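Local coordinates for molybdopterin biosynthesis protein MoaB (Sulfolobus tokodaii, PDB 3IWT) that probably takes part in molybdenum cofactor biosynthesis, as a MoaB/MogA-family protein expected to bind molybdopterin, at residues D43-L48 and V84-G89. Residues are numbered along the deposited sequence; the frame is centred on the assembly and turned at random. Where two conformers were deposited one is given.
Sequences DIIKQL and VIISTG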
loop_
_atom_site.group_PDB
_atom_site.type_symbol
_atom_site.label_atom_id
_atom_site.label_comp_id
_atom_site.label_asym_id
_atom_site.label_seq_id
_atom_site.Cartn_x
_atom_site.Cartn_y
_atom_site.Cartn_z
ATOM N N ASP A 43 -19.944 -6.398 28.891
ATOM C CA ASP A 43 -20.072 -6.996 30.231
ATOM C C ASP A 43 -19.221 -8.247 30.386
ATOM O O ASP A 43 -18.549 -8.411 31.391
ATOM C CB ASP A 43 -21.538 -7.330 30.534
ATOM C CG ASP A 43 -22.373 -6.085 30.838
ATOM O OD1 ASP A 43 -21.824 -4.965 30.847
ATOM O OD2 ASP A 43 -23.589 -6.226 31.044
ATOM N N ILE A 44 -19.232 -9.106 29.376
ATOM C CA ILE A 44 -18.395 -10.315 29.362
ATOM C C ILE A 44 -16.902 -9.976 29.433
ATOM O O ILE A 44 -16.160 -10.607 30.177
ATOM C CB ILE A 44 -18.689 -11.205 28.095
ATOM C CG1 ILE A 44 -19.978 -11.994 28.280
ATOM C CG2 ILE A 44 -17.547 -12.197 27.813
ATOM C CD1 ILE A 44 -20.499 -12.648 26.992
ATOM N N ILE A 45 -16.474 -8.974 28.662
ATOM C CA ILE A 45 -15.079 -8.555 28.634
ATOM C C ILE A 45 -14.663 -8.061 30.022
ATOM O O ILE A 45 -13.655 -8.503 30.557
ATOM C CB ILE A 45 -14.843 -7.459 27.575
ATOM C CG1 ILE A 45 -15.059 -8.033 26.163
ATOM C CG2 ILE A 45 -13.441 -6.832 27.721
ATOM C CD1 ILE A 45 -15.049 -6.967 25.043
ATOM N N LYS A 46 -15.468 -7.193 30.619
ATOM C CA LYS A 46 -15.175 -6.667 31.955
ATOM C C LYS A 46 -15.076 -7.766 33.009
ATOM O O LYS A 46 -14.095 -7.826 33.759
ATOM C CB LYS A 46 -16.240 -5.652 32.357
ATOM C CG LYS A 46 -16.233 -4.378 31.530
ATOM C CD LYS A 46 -17.535 -3.616 31.709
ATOM C CE LYS A 46 -17.494 -2.301 30.943
ATOM N NZ LYS A 46 -18.738 -1.506 31.146
ATOM N N GLN A 47 -16.094 -8.631 33.024
ATOM C CA GLN A 47 -16.236 -9.746 33.976
ATOM C C GLN A 47 -14.996 -10.665 33.907
ATOM O O GLN A 47 -14.386 -10.980 34.938
ATOM C CB GLN A 47 -17.480 -10.559 33.569
ATOM C CG GLN A 47 -18.538 -10.829 34.625
ATOM C CD GLN A 47 -19.370 -12.060 34.267
ATOM O OE1 GLN A 47 -19.987 -12.114 33.197
ATOM N NE2 GLN A 47 -19.352 -13.065 35.132
ATOM N N LEU A 48 -14.640 -11.084 32.680
ATOM C CA LEU A 48 -13.524 -12.015 32.474
ATOM C C LEU A 48 -12.194 -11.367 32.790
ATOM O O LEU A 48 -11.317 -11.998 33.376
ATOM C CB LEU A 48 -13.488 -12.584 31.037
ATOM C CG LEU A 48 -14.484 -13.697 30.674
ATOM C CD1 LEU A 48 -14.431 -14.009 29.177
ATOM C CD2 LEU A 48 -14.237 -14.939 31.517
ATOM N N VAL A 84 -4.015 -1.787 27.697
ATOM C CA VAL A 84 -4.649 -2.509 26.603
ATOM C C VAL A 84 -6.044 -1.895 26.382
ATOM O O VAL A 84 -6.770 -1.578 27.353
ATOM C CB VAL A 84 -4.828 -4.021 26.935
ATOM C CG1 VAL A 84 -5.441 -4.795 25.748
ATOM C CG2 VAL A 84 -3.517 -4.676 27.414
ATOM N N ILE A 85 -6.408 -1.775 25.114
ATOM C CA ILE A 85 -7.735 -1.354 24.689
ATOM C C ILE A 85 -8.376 -2.538 23.973
ATOM O O ILE A 85 -7.767 -3.115 23.069
ATOM C CB ILE A 85 -7.685 -0.145 23.728
ATOM C CG1 ILE A 85 -7.009 1.061 24.396
ATOM C CG2 ILE A 85 -9.121 0.204 23.222
ATOM C CD1 ILE A 85 -6.572 2.212 23.439
ATOM N N ILE A 86 -9.610 -2.858 24.360
ATOM C CA ILE A 86 -10.393 -3.890 23.699
ATOM C C ILE A 86 -11.717 -3.293 23.239
ATOM O O ILE A 86 -12.467 -2.686 24.025
ATOM C CB ILE A 86 -10.655 -5.103 24.618
ATOM C CG1 ILE A 86 -9.341 -5.709 25.145
ATOM C CG2 ILE A 86 -11.508 -6.187 23.867
ATOM C CD1 ILE A 86 -9.548 -6.928 26.083
ATOM N N SER A 87 -12.002 -3.439 21.949
ATOM C CA SER A 87 -13.298 -3.021 21.441
ATOM C C SER A 87 -14.107 -4.221 21.017
ATOM O O SER A 87 -13.556 -5.252 20.601
ATOM C CB SER A 87 -13.173 -2.007 20.290
ATOM O OG SER A 87 -12.586 -2.595 19.127
ATOM N N THR A 88 -15.426 -4.075 21.085
ATOM C CA THR A 88 -16.336 -5.078 20.572
ATOM C C THR A 88 -17.330 -4.428 19.622
ATOM O O THR A 88 -18.016 -3.488 20.004
ATOM C CB THR A 88 -17.101 -5.811 21.706
ATOM O OG1 THR A 88 -18.138 -6.658 21.158
ATOM C CG2 THR A 88 -17.714 -4.850 22.736
ATOM N N GLY A 89 -17.402 -4.963 18.403
ATOM C CA GLY A 89 -18.338 -4.525 17.373
ATOM C C GLY A 89 -17.714 -3.975 16.100
ATOM O O GLY A 89 -16.662 -3.318 16.124
#
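Ile-45 reaches from the helix onto the strand chiefly through its CD1 methyl, which lies 3.8 Å from Ile-86 CG2 and 4.1 Å from Thr-88 CB. Thr-88 CG2 also stands 4.1 Å from Ile-45 CD1, which thus rests between two alternate strand residues whose side chains leave the same sheet face. A second, slightly longer contact runs from Ile-45 CG2 to Ile-86 CD1, at 4.2 Å. The torsions account for the reach of CD1: CG1 of Ile-45 is anti to the carbonyl carbon (chi1 -66°), and the extended chi2 of 171° carries CD1 outward to the strand. On Ile-86, the branch that meets this CD1 is CG2, set anti to the backbone N. The intervening Ser-87 points to the other face, where it meets Phe-73 of helix 66-77.

Between the two segments, the close packing is limited to Ile-45 with Ile-86 and Thr-88. The CA atoms of Ile-45 and Ile-86 remain 8.3 Å apart, and only 135 Å² is buried between the segments. Val-157 of helix 154-176 touches both Ile-45 and Thr-88, adding a second helix to the same face. By contrast, Asp-43 and Gln-47 lie on the solvent side of helix 40-51 and do not touch the strand. Thr-88 OG1 is hydrogen-bonded to Pro-151 O, while CB and CG2 meet the isoleucine. With no hydrogen bond between the segments, the chemistry implies that apolar side-chain packing joins helix 40-51 to central strand 84-88 of this alpha/beta fold.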